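Local coordinates for Mlr6093 protein (Mesorhizobium loti, PDB 2QJ8) that probably hydrolyses non-peptide carbon-nitrogen bonds in linear amides, as a zinc-dependent member of the succinylglutamate desuccinylase/aspartoacylase family, at residues 21-25 with 125-130; 34-38 with 83-89; 52-56 with 104-108; 99-104 with 117-121; 137-143 with 201-207. All coordinates share one frame; numbering follows the deposited sequence. Where two conformers were deposited one is given.

Contact 1: 21-25 with 125-130; sequences HLVVP and AISRLL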
# COMPACT_ATOMS: atom_id res chain seq x y z
N HIS A 21 25.28 7.07 15.54
CA HIS A 21 24.91 7.54 14.20
C HIS A 21 26.03 7.50 13.20
O HIS A 21 27.20 7.55 13.57
CB HIS A 21 24.43 8.99 14.28
CG HIS A 21 23.24 9.18 15.16
ND1 HIS A 21 23.35 9.34 16.51
CD2 HIS A 21 21.92 9.20 14.87
CE1 HIS A 21 22.14 9.45 17.03
NE2 HIS A 21 21.26 9.38 16.05
N LEU A 22 25.62 7.40 11.93
CA LEU A 22 26.49 7.54 10.76
C LEU A 22 26.20 8.94 10.23
O LEU A 22 25.07 9.24 9.79
CB LEU A 22 26.19 6.47 9.70
CG LEU A 22 26.89 6.56 8.33
CD1 LEU A 22 28.42 6.59 8.46
CD2 LEU A 22 26.45 5.36 7.50
N VAL A 23 27.22 9.80 10.25
CA VAL A 23 27.08 11.17 9.84
C VAL A 23 27.45 11.30 8.37
O VAL A 23 28.53 10.89 7.97
CB VAL A 23 27.92 12.09 10.74
CG1 VAL A 23 27.83 13.53 10.28
CG2 VAL A 23 27.42 11.94 12.21
N VAL A 24 26.48 11.77 7.58
CA VAL A 24 26.66 12.01 6.16
C VAL A 24 26.89 13.50 6.08
O VAL A 24 25.97 14.26 6.38
CB VAL A 24 25.41 11.59 5.35
CG1 VAL A 24 25.67 11.76 3.84
CG2 VAL A 24 25.03 10.16 5.68
N PRO A 25 28.11 13.95 5.69
CA PRO A 25 28.37 15.39 5.66
C PRO A 25 27.43 16.21 4.79
O PRO A 25 26.77 15.68 3.90
CB PRO A 25 29.80 15.48 5.11
CG PRO A 25 30.39 14.18 5.43
CD PRO A 25 29.29 13.19 5.27
N ALA A 125 29.05 7.23 2.44
CA ALA A 125 29.22 7.07 3.88
C ALA A 125 29.11 5.61 4.30
O ALA A 125 29.92 5.15 5.09
CB ALA A 125 28.15 7.89 4.66
N ILE A 126 28.12 4.90 3.75
CA ILE A 126 27.90 3.47 4.02
C ILE A 126 29.05 2.64 3.46
O ILE A 126 29.53 1.69 4.10
CB ILE A 126 26.52 2.99 3.44
CG1 ILE A 126 25.36 3.65 4.21
CG2 ILE A 126 26.39 1.48 3.49
CD1 ILE A 126 24.01 3.60 3.48
N SER A 127 29.48 3.01 2.26
CA SER A 127 30.57 2.35 1.54
C SER A 127 31.94 2.52 2.17
O SER A 127 32.74 1.59 2.13
CB SER A 127 30.61 2.81 0.08
OG SER A 127 29.36 2.53 -0.56
N ARG A 128 32.21 3.69 2.74
CA ARG A 128 33.48 3.93 3.42
C ARG A 128 33.54 3.39 4.85
O ARG A 128 34.59 2.86 5.26
CB ARG A 128 33.87 5.41 3.34
CG ARG A 128 34.37 5.79 1.97
CD ARG A 128 34.38 7.27 1.71
NE ARG A 128 35.21 8.02 2.65
CZ ARG A 128 35.30 9.36 2.69
NH1 ARG A 128 34.61 10.11 1.83
NH2 ARG A 128 36.09 9.97 3.59
N LEU A 129 32.43 3.46 5.59
CA LEU A 129 32.40 3.09 7.01
C LEU A 129 31.83 1.75 7.41
O LEU A 129 32.20 1.23 8.47
CB LEU A 129 31.65 4.19 7.78
CG LEU A 129 32.45 5.51 7.74
CD1 LEU A 129 31.57 6.69 7.82
CD2 LEU A 129 33.51 5.48 8.85
N LEU A 130 30.90 1.20 6.64
CA LEU A 130 30.22 -0.04 7.04
C LEU A 130 30.56 -1.23 6.17
O LEU A 130 30.89 -2.29 6.68
CB LEU A 130 28.71 0.18 7.09
CG LEU A 130 28.17 1.31 7.99
CD1 LEU A 130 26.63 1.33 7.88
CD2 LEU A 130 28.57 1.15 9.45
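L22 pushes both of its methyls into the flank of A125, I126, L129 and L130, packing strand 16-24 against the C-terminal part of helix 118-129 as in an alpha/beta layered fold. The short strand and helix segments run at 121° to each other, their axes 9.4 Å apart at closest approach, and the contact is wholly apolar. The tight part is the fork of L22. With CG anti to the backbone N (chi1 173°), the side chain extends straight at the helix and its two branches divide the work. CD2 lies 3.9 Å from CG1 of I126, whose side chain crosses it at about a right angle, and meets CD1 of L130 tip to tip. L22 CD1 touches both CB of A125 and, more closely, CD1 of L129; its 3.2 Å separation from L129 CD1 is shorter than normal van der Waals contact, so that detail is doubtful. The other side is looser. V23 points away from the helix and packs on H7 and S34, and H21 bonds through NE2 to G291 O of the second subunit. R128, on the exposed flank of the helix, makes a salt bridge with D124. Beyond L22, the strand's last touch is made by V24, whose CG2 rests 4.0 Å from A125 CB.

Contact 2: 34-38 with 83-89; sequences SLPVF and IVPEINP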
# COMPACT_ATOMS: atom_id res chain seq x y z
N SER A 34 22.17 12.49 10.03
CA SER A 34 22.59 11.53 11.06
C SER A 34 21.70 10.31 11.02
O SER A 34 20.56 10.38 11.46
CB SER A 34 22.53 12.18 12.45
OG SER A 34 23.67 12.98 12.64
N LEU A 35 22.21 9.19 10.51
CA LEU A 35 21.45 7.96 10.39
C LEU A 35 21.72 7.10 11.60
O LEU A 35 22.86 6.73 11.80
CB LEU A 35 21.86 7.19 9.13
CG LEU A 35 21.42 7.66 7.74
CD1 LEU A 35 21.54 9.14 7.52
CD2 LEU A 35 22.21 6.85 6.66
N PRO A 36 20.70 6.78 12.44
CA PRO A 36 21.00 5.90 13.58
C PRO A 36 21.52 4.52 13.19
O PRO A 36 21.07 3.93 12.20
CB PRO A 36 19.66 5.78 14.30
CG PRO A 36 18.90 7.00 13.94
CD PRO A 36 19.30 7.23 12.47
N VAL A 37 22.48 4.03 13.98
CA VAL A 37 23.14 2.76 13.75
C VAL A 37 23.23 2.01 15.08
O VAL A 37 23.44 2.60 16.15
CB VAL A 37 24.58 2.98 13.17
CG1 VAL A 37 25.35 1.65 13.05
CG2 VAL A 37 24.52 3.69 11.83
N PHE A 38 23.01 0.71 15.00
CA PHE A 38 23.14 -0.21 16.11
C PHE A 38 24.29 -1.15 15.76
O PHE A 38 24.42 -1.54 14.59
CB PHE A 38 21.85 -0.99 16.26
CG PHE A 38 21.98 -2.28 17.02
CD1 PHE A 38 21.78 -2.32 18.38
CD2 PHE A 38 22.24 -3.48 16.34
CE1 PHE A 38 21.85 -3.52 19.07
CE2 PHE A 38 22.32 -4.67 17.02
CZ PHE A 38 22.14 -4.70 18.38
N ILE A 83 23.36 -2.77 12.24
CA ILE A 83 22.01 -2.54 11.69
C ILE A 83 21.72 -1.07 11.50
O ILE A 83 21.97 -0.28 12.43
CB ILE A 83 20.86 -3.15 12.58
CG1 ILE A 83 21.08 -4.64 12.83
CG2 ILE A 83 19.48 -2.95 11.91
CD1 ILE A 83 20.09 -5.32 13.87
N VAL A 84 21.25 -0.71 10.29
CA VAL A 84 20.82 0.66 9.95
C VAL A 84 19.36 0.52 9.48
O VAL A 84 19.10 0.21 8.32
CB VAL A 84 21.77 1.38 8.95
CG1 VAL A 84 22.14 0.49 7.78
CG2 VAL A 84 21.18 2.72 8.49
N PRO A 85 18.38 0.69 10.42
CA PRO A 85 16.98 0.45 10.04
C PRO A 85 16.39 1.27 8.93
O PRO A 85 15.56 0.73 8.21
CB PRO A 85 16.18 0.59 11.38
CG PRO A 85 17.22 0.32 12.42
CD PRO A 85 18.42 1.06 11.85
N GLU A 86 16.84 2.52 8.76
CA GLU A 86 16.38 3.41 7.68
C GLU A 86 17.59 4.10 7.07
O GLU A 86 18.03 5.14 7.58
CB GLU A 86 15.42 4.50 8.18
CG GLU A 86 14.14 4.04 8.84
CD GLU A 86 14.22 3.90 10.34
OE1 GLU A 86 14.67 4.85 11.03
OE2 GLU A 86 13.76 2.86 10.86
N ILE A 87 18.12 3.55 5.99
CA ILE A 87 19.23 4.18 5.30
C ILE A 87 18.80 5.43 4.51
O ILE A 87 19.66 6.25 4.19
CB ILE A 87 20.06 3.20 4.37
CG1 ILE A 87 19.24 2.68 3.16
CG2 ILE A 87 20.68 2.11 5.18
CD1 ILE A 87 20.00 1.74 2.17
N ASN A 88 17.51 5.60 4.20
CA ASN A 88 17.04 6.77 3.45
C ASN A 88 15.93 7.50 4.24
O ASN A 88 14.75 7.47 3.83
CB ASN A 88 16.56 6.35 2.04
CG ASN A 88 16.42 7.52 1.08
OD1 ASN A 88 16.36 8.68 1.48
ND2 ASN A 88 16.30 7.21 -0.20
N PRO A 89 16.30 8.16 5.36
CA PRO A 89 15.30 8.88 6.17
C PRO A 89 14.54 9.95 5.45
O PRO A 89 13.39 10.17 5.76
CB PRO A 89 16.13 9.48 7.32
CG PRO A 89 17.52 9.47 6.87
CD PRO A 89 17.65 8.28 5.95
O HOH W 1 18.80 4.28 10.66
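An antiparallel hydrogen-bonded pair, F38 with I83, joins strand 33-42 to the end of strand 79-84. F38 N donates to I83 O at 2.9 Å, in the carbonyl plane, and I83 N returns a bond to F38 O. On the same face of the sheet the two side chains lie side by side, pointing the same way, with I83 CD1 3.8 Å from F38 CD2; V69 and L68 of helix 60-75 pack on them. V37 CA adds a CA-H...O contact to I83 O, 3.5 Å away. Past V84 the chains part as P85 turns the second one aside, and a water fills in for the missing ladder rung: it donates to P36 O at 2.8 Å and accepts from E86 N at 3.2 Å. The carboxylate of E86 is taken by R66. Farther along, L35 splits its methyls: CD1 touches P89 CG, the two side chains crossing at about a right angle, and CD2 lies 3.6 Å from I87 O, a buried carbonyl oxygen without a polar partner in the model. M290 of the second subunit packs on both P36 and P89. After this antiparallel pairing the chain leaves the sheet for helix 89-94, where N88 is the N-cap and caps A91 N, in the alpha/beta catalytic domain.

Contact 3: 52-56 with 104-108; sequences GGNHG and KNLNR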
# COMPACT_ATOMS: atom_id res chain seq x y z
N GLY A 52 17.65 -1.42 6.16
CA GLY A 52 16.23 -1.21 5.82
C GLY A 52 16.05 0.18 5.26
O GLY A 52 16.97 1.00 5.32
N GLY A 53 14.89 0.47 4.71
CA GLY A 53 14.54 1.83 4.34
C GLY A 53 15.28 2.49 3.21
O GLY A 53 15.45 3.69 3.23
N ASN A 54 15.75 1.70 2.24
CA ASN A 54 16.32 2.28 1.02
C ASN A 54 15.23 3.07 0.30
O ASN A 54 15.54 4.05 -0.37
CB ASN A 54 16.86 1.21 0.07
CG ASN A 54 17.36 1.81 -1.25
OD1 ASN A 54 18.41 2.42 -1.28
ND2 ASN A 54 16.59 1.66 -2.33
N HIS A 55 13.98 2.60 0.39
CA HIS A 55 12.83 3.29 -0.19
C HIS A 55 11.92 3.75 0.91
O HIS A 55 11.80 3.10 1.91
CB HIS A 55 12.09 2.40 -1.17
CG HIS A 55 12.92 1.99 -2.34
ND1 HIS A 55 13.33 2.88 -3.31
CD2 HIS A 55 13.37 0.77 -2.73
CE1 HIS A 55 14.04 2.23 -4.22
NE2 HIS A 55 14.06 0.95 -3.90
N GLY A 56 11.24 4.86 0.71
CA GLY A 56 10.43 5.43 1.79
C GLY A 56 8.99 5.01 2.06
O GLY A 56 8.40 5.38 3.09
N LYS A 104 17.05 10.49 -6.70
CA LYS A 104 17.80 9.27 -6.97
C LYS A 104 17.43 8.12 -6.06
O LYS A 104 17.05 8.29 -4.88
CB LYS A 104 19.33 9.52 -6.90
CG LYS A 104 19.82 10.65 -7.82
CD LYS A 104 21.33 10.94 -7.72
CE LYS A 104 21.68 12.07 -8.68
NZ LYS A 104 23.06 12.62 -8.51
N ASN A 105 17.50 6.94 -6.63
CA ASN A 105 17.31 5.67 -5.94
C ASN A 105 18.68 5.38 -5.36
O ASN A 105 19.65 5.11 -6.08
CB ASN A 105 16.83 4.61 -6.93
CG ASN A 105 16.73 3.21 -6.36
OD1 ASN A 105 17.11 2.91 -5.22
ND2 ASN A 105 16.17 2.33 -7.16
N LEU A 106 18.74 5.50 -4.04
CA LEU A 106 19.95 5.35 -3.24
C LEU A 106 20.73 4.05 -3.53
O LEU A 106 21.97 4.06 -3.56
CB LEU A 106 19.57 5.46 -1.75
CG LEU A 106 20.63 5.21 -0.68
CD1 LEU A 106 21.76 6.19 -0.87
CD2 LEU A 106 20.02 5.33 0.74
N ASN A 107 19.99 2.97 -3.71
CA ASN A 107 20.55 1.67 -4.01
C ASN A 107 21.29 1.66 -5.35
O ASN A 107 22.44 1.20 -5.39
CB ASN A 107 19.45 0.60 -3.96
CG ASN A 107 19.98 -0.82 -4.13
OD1 ASN A 107 20.34 -1.24 -5.23
ND2 ASN A 107 19.96 -1.59 -3.04
N ARG A 108 20.69 2.23 -6.42
CA ARG A 108 21.37 2.21 -7.73
C ARG A 108 22.58 3.13 -7.84
O ARG A 108 23.39 2.94 -8.76
CB ARG A 108 20.45 2.37 -8.97
CG ARG A 108 19.58 3.59 -9.04
CD ARG A 108 19.15 4.00 -10.47
NE ARG A 108 17.93 4.84 -10.45
CZ ARG A 108 17.85 6.13 -10.07
NH1 ARG A 108 18.92 6.83 -9.65
NH2 ARG A 108 16.66 6.73 -10.09
O HOH W 2 15.83 5.18 -2.75
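Direct hydrogen bonding across the two loops comes from N54 and N105. N54 ND2 gives a nearly straight N-H (169°) to N105 OD1 at 3.2 Å; the acceptor lies almost in the N54 amide plane, while the donor is tilted 23° from the plane of the N105 carbonyl. The two side chains cross at about a right angle. N105 OD1 is also the acceptor of a bond from N107 N within its own segment, which adds a second, weak N-H to this oxygen. A water makes a second bridge, donating to N54 O at 2.7 Å and accepting from L106 N at 3.2 Å; N54 O receives N88 ND2 as well. H55 begins the His-x-x-Glu sequence of the loop after strand 47-52, the loop that carries zinc ligands in M14 relatives, and its ND1 bonds to R97 O. Packing about this ring is polar. N54 ND2 sits 3.0 Å above one ring face, offset toward the rim, while N105 ND2 lies at the ring edge, in plane, and N105 OD1 approaches H55 CE1 to 3.3 Å. The other end of the N54 amide, OD1, lies against L106 CB at 3.3 Å and 3.0 Å from N107 N, with CG of N54 anti to the backbone N (chi1 176°) carrying the amide across. L106 itself packs onto I87, I122 and A123.

Contact 4: 99-104 with 117-121; sequences TPIDGK and SVSER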
# COMPACT_ATOMS: atom_id res chain seq x y z
N THR A 99 14.82 9.24 -2.97
CA THR A 99 15.24 10.42 -2.25
C THR A 99 14.54 11.67 -2.81
O THR A 99 14.69 11.97 -4.00
CB THR A 99 16.76 10.57 -2.32
OG1 THR A 99 17.36 9.33 -1.94
CG2 THR A 99 17.26 11.70 -1.40
N PRO A 100 13.76 12.37 -1.97
CA PRO A 100 13.05 13.54 -2.49
C PRO A 100 13.93 14.73 -2.91
O PRO A 100 13.51 15.49 -3.79
CB PRO A 100 12.14 13.93 -1.32
CG PRO A 100 12.82 13.41 -0.12
CD PRO A 100 13.44 12.14 -0.55
N ILE A 101 15.12 14.88 -2.33
CA ILE A 101 15.98 16.03 -2.67
C ILE A 101 16.58 15.96 -4.07
O ILE A 101 16.50 16.93 -4.83
CB ILE A 101 17.12 16.22 -1.63
CG1 ILE A 101 16.51 16.64 -0.28
CG2 ILE A 101 18.12 17.28 -2.08
CD1 ILE A 101 17.53 16.86 0.79
N ASP A 102 17.17 14.80 -4.40
CA ASP A 102 17.85 14.61 -5.70
C ASP A 102 17.13 13.69 -6.70
O ASP A 102 17.59 13.55 -7.83
CB ASP A 102 19.32 14.17 -5.49
CG ASP A 102 19.48 12.85 -4.78
OD1 ASP A 102 18.48 12.25 -4.38
OD2 ASP A 102 20.63 12.44 -4.56
N GLY A 103 16.04 13.05 -6.27
CA GLY A 103 15.27 12.13 -7.12
C GLY A 103 15.91 10.78 -7.35
O GLY A 103 15.34 9.96 -8.07
N LYS A 104 17.05 10.49 -6.70
CA LYS A 104 17.80 9.27 -6.97
C LYS A 104 17.43 8.12 -6.06
O LYS A 104 17.05 8.29 -4.88
CB LYS A 104 19.33 9.52 -6.90
CG LYS A 104 19.82 10.65 -7.82
CD LYS A 104 21.33 10.94 -7.72
CE LYS A 104 21.68 12.07 -8.68
NZ LYS A 104 23.06 12.62 -8.51
N SER A 117 25.49 14.51 -4.97
CA SER A 117 24.20 14.88 -4.37
C SER A 117 23.92 14.05 -3.08
O SER A 117 24.64 13.11 -2.77
CB SER A 117 23.12 14.62 -5.40
OG SER A 117 23.10 13.23 -5.64
N VAL A 118 22.84 14.37 -2.35
CA VAL A 118 22.58 13.69 -1.04
C VAL A 118 22.58 12.16 -1.12
O VAL A 118 23.23 11.53 -0.31
CB VAL A 118 21.32 14.23 -0.27
CG1 VAL A 118 20.00 13.90 -1.00
CG2 VAL A 118 21.31 13.68 1.17
N SER A 119 21.89 11.57 -2.10
CA SER A 119 21.88 10.09 -2.25
C SER A 119 23.28 9.49 -2.41
O SER A 119 23.60 8.46 -1.80
CB SER A 119 21.02 9.65 -3.44
OG SER A 119 19.75 10.25 -3.36
N GLU A 120 24.11 10.18 -3.18
CA GLU A 120 25.50 9.79 -3.43
C GLU A 120 26.39 9.91 -2.19
O GLU A 120 27.27 9.06 -1.99
CB GLU A 120 26.09 10.65 -4.55
CG GLU A 120 25.34 10.59 -5.87
CD GLU A 120 25.99 11.46 -6.89
OE1 GLU A 120 26.95 11.00 -7.53
OE2 GLU A 120 25.53 12.60 -7.06
N ARG A 121 26.16 10.94 -1.36
CA ARG A 121 26.89 11.09 -0.08
C ARG A 121 26.46 10.02 0.94
O ARG A 121 27.30 9.54 1.70
CB ARG A 121 26.75 12.49 0.52
CG ARG A 121 27.25 13.61 -0.40
CD ARG A 121 27.45 14.96 0.32
NE ARG A 121 26.24 15.47 0.95
CZ ARG A 121 25.21 16.03 0.32
NH1 ARG A 121 25.20 16.16 -0.99
NH2 ARG A 121 24.17 16.45 1.01
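S119 OG stands equally close, 2.6 Å, to both OD1 and OD2 of D102, so a single hydroxyl straddles the open end of the carboxylate. Which proton serves which acceptor is not settled, because T99 OG1 also lies 2.9 Å from S119 OG and has K104 O and N88 ND2 as further partners. D102 is gripped from several directions. S119 N donates to OD2 at 2.9 Å from above the carboxylate plane, and S117 OG meets OD2 at 2.8 Å. On the other oxygen, K104 N gives a straight bond (168°) to OD1, 65° out of the plane, closing an Asx turn within 99-104. The aspartate reaches all these groups because CG is tucked between its backbone N and carbonyl carbon (chi1 62°). Lying beside the N-terminal turn of helix 118-129, the carboxylate is probably stabilised in its charged form. An outer polar layer is formed by K104, whose extended chain passes S117 to place NZ 2.9 Å from E120 OE2, a salt bridge in which the hydrogen bond is weak. The same OE2 accepts S117 N at 2.8 Å. Beside the polar network, V118 CG1 touches both T99 CG2 and I101 CB; D29 takes V118 N. E120 thus supplies the glutamate-to-N-cap half of a capping box, S117 makes no reciprocal capping bond, and an Asx-turn aspartate binds a first-turn amide: a helix N-terminus secured both by its own first turn and by the loop 99-104 that precedes it.

Contact 5: 137-143 with 201-207; sequences VLDLHSF and TFICTEF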
# COMPACT_ATOMS: atom_id res chain seq x y z
N VAL A 137 25.78 -8.84 3.56
CA VAL A 137 24.83 -7.76 3.71
C VAL A 137 23.44 -8.35 3.50
O VAL A 137 23.21 -9.08 2.53
CB VAL A 137 25.04 -6.60 2.72
CG1 VAL A 137 23.93 -5.58 2.95
CG2 VAL A 137 26.41 -5.95 2.89
N LEU A 138 22.55 -8.04 4.43
CA LEU A 138 21.14 -8.41 4.38
C LEU A 138 20.32 -7.13 4.19
O LEU A 138 20.27 -6.30 5.10
CB LEU A 138 20.71 -9.14 5.66
CG LEU A 138 19.20 -9.45 5.86
CD1 LEU A 138 18.60 -10.30 4.72
CD2 LEU A 138 19.03 -10.12 7.20
N ASP A 139 19.70 -6.96 3.02
CA ASP A 139 18.84 -5.80 2.75
C ASP A 139 17.37 -6.21 2.87
O ASP A 139 16.94 -7.17 2.24
CB ASP A 139 19.15 -5.20 1.38
CG ASP A 139 18.35 -3.90 1.07
OD1 ASP A 139 18.26 -2.96 1.89
OD2 ASP A 139 17.83 -3.82 -0.07
N LEU A 140 16.62 -5.48 3.70
CA LEU A 140 15.19 -5.68 3.92
C LEU A 140 14.54 -4.73 2.90
O LEU A 140 14.34 -3.54 3.15
CB LEU A 140 14.83 -5.40 5.38
CG LEU A 140 15.74 -6.11 6.41
CD1 LEU A 140 15.37 -5.73 7.83
CD2 LEU A 140 15.75 -7.66 6.26
N HIS A 141 14.24 -5.30 1.73
CA HIS A 141 13.95 -4.54 0.49
C HIS A 141 12.47 -4.33 0.14
O HIS A 141 11.62 -5.19 0.37
CB HIS A 141 14.68 -5.23 -0.65
CG HIS A 141 14.57 -4.54 -1.97
ND1 HIS A 141 13.73 -4.98 -2.97
CD2 HIS A 141 15.19 -3.44 -2.46
CE1 HIS A 141 13.83 -4.17 -4.01
NE2 HIS A 141 14.71 -3.23 -3.73
N SER A 142 12.19 -3.14 -0.37
CA SER A 142 10.85 -2.79 -0.75
C SER A 142 10.62 -3.26 -2.15
O SER A 142 11.23 -2.74 -3.07
CB SER A 142 10.66 -1.28 -0.72
OG SER A 142 9.34 -0.96 -1.13
N PHE A 143 9.76 -4.25 -2.33
CA PHE A 143 9.46 -4.71 -3.68
C PHE A 143 8.66 -3.60 -4.42
O PHE A 143 8.95 -3.30 -5.59
CB PHE A 143 8.69 -6.03 -3.63
CG PHE A 143 8.62 -6.72 -4.94
CD1 PHE A 143 9.73 -7.42 -5.42
CD2 PHE A 143 7.47 -6.67 -5.72
CE1 PHE A 143 9.69 -8.06 -6.62
CE2 PHE A 143 7.43 -7.31 -6.94
CZ PHE A 143 8.55 -8.01 -7.38
N THR A 201 28.53 -11.86 0.09
CA THR A 201 27.20 -12.48 0.15
C THR A 201 26.20 -11.36 0.31
O THR A 201 26.28 -10.61 1.27
CB THR A 201 27.11 -13.46 1.30
OG1 THR A 201 28.06 -14.49 1.06
CG2 THR A 201 25.67 -14.08 1.42
N PHE A 202 25.35 -11.15 -0.69
CA PHE A 202 24.33 -10.12 -0.64
C PHE A 202 22.97 -10.80 -0.72
O PHE A 202 22.70 -11.49 -1.71
CB PHE A 202 24.53 -9.14 -1.78
CG PHE A 202 23.53 -8.01 -1.82
CD1 PHE A 202 23.17 -7.30 -0.66
CD2 PHE A 202 23.00 -7.60 -3.04
CE1 PHE A 202 22.28 -6.25 -0.70
CE2 PHE A 202 22.10 -6.52 -3.09
CZ PHE A 202 21.73 -5.85 -1.91
N ILE A 203 22.15 -10.62 0.32
CA ILE A 203 20.82 -11.23 0.45
C ILE A 203 19.74 -10.15 0.55
O ILE A 203 19.85 -9.22 1.33
CB ILE A 203 20.81 -12.26 1.63
CG1 ILE A 203 21.70 -13.45 1.25
CG2 ILE A 203 19.45 -12.78 1.89
CD1 ILE A 203 21.86 -14.43 2.35
N CYS A 204 18.73 -10.28 -0.31
CA CYS A 204 17.64 -9.33 -0.41
C CYS A 204 16.31 -10.02 -0.10
O CYS A 204 15.87 -10.86 -0.88
CB CYS A 204 17.68 -8.77 -1.83
SG CYS A 204 16.68 -7.36 -2.09
N THR A 205 15.70 -9.68 1.04
CA THR A 205 14.41 -10.23 1.44
C THR A 205 13.37 -9.26 0.89
O THR A 205 13.56 -8.06 0.98
CB THR A 205 14.29 -10.38 2.94
OG1 THR A 205 14.41 -9.09 3.52
CG2 THR A 205 15.40 -11.28 3.49
N GLU A 206 12.28 -9.77 0.34
CA GLU A 206 11.30 -8.92 -0.35
C GLU A 206 10.04 -8.64 0.43
O GLU A 206 9.36 -9.57 0.86
CB GLU A 206 10.92 -9.52 -1.69
CG GLU A 206 12.07 -9.66 -2.68
CD GLU A 206 12.73 -8.35 -3.11
OE1 GLU A 206 12.09 -7.27 -3.07
OE2 GLU A 206 13.90 -8.40 -3.53
N PHE A 207 9.74 -7.34 0.54
CA PHE A 207 8.56 -6.80 1.24
C PHE A 207 7.71 -6.05 0.22
O PHE A 207 8.21 -5.13 -0.45
CB PHE A 207 8.98 -5.83 2.36
CG PHE A 207 9.73 -6.48 3.52
CD1 PHE A 207 11.09 -6.73 3.44
CD2 PHE A 207 9.06 -6.83 4.70
CE1 PHE A 207 11.76 -7.32 4.50
CE2 PHE A 207 9.75 -7.41 5.76
CZ PHE A 207 11.11 -7.68 5.64
O HOH W 3 7.18 -2.26 -0.80
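H141 and E206 lie side by side, pointing the same way, and H141 ND1 donates to E206 OE1 at 2.8 Å in a nearly straight bond (172°). OE1 is met on its syn side and lies in the imidazole plane, the carboxylate standing 79° to the ring. The bond fixes the rotation of the histidine. H141 and H55 probably occupy the places of zinc-binding histidines in M14 relatives. E206 OE1 also touches the edge of the F143 ring, 3.3 Å from CD1. E206 reaches this place because its chain bends at chi2 (-62°). The next layer is the parallel ladder, from V137 with F202 to S142 with F207, in which seven backbone bonds lock the register. One face carries V137, D139 and H141 with F202 and E206; the other carries L138, L140 and S142, with L140 CB 3.7 Å from F207 CE1. D139 OD1 bonds to T51 OG1. Helix 190-197 packs on V137 and F202, helix 161-172 on I203, and the pair sits between strand 47-52, parallel beside 136-144, and strand 152-155, antiparallel beside 201-208.

In the fold
Measured from contact centre to chain centre, contact 5 lies about 3 Å out and is a full parallel ladder; contact 2, about 15 Å out, has one antiparallel bridge, and contact 1, about 20 Å out, is apolar strand-on-helix packing. Contacts 1 and 2 meet through L22 N to L35 O, between the neighbouring strands 16-24 and 33-42. Helix 118-129 serves contact 1 with an apolar flank of its C-terminal part and contact 4 with its polar N-terminus, linked by P25 O to R121 NE. Contact 3, buried and polar, shares K104 with the partly buried, charged contact 4; it joins contact 2 through G52 backbone bonds and abuts contact 5, combining side-chain amides rather than charges.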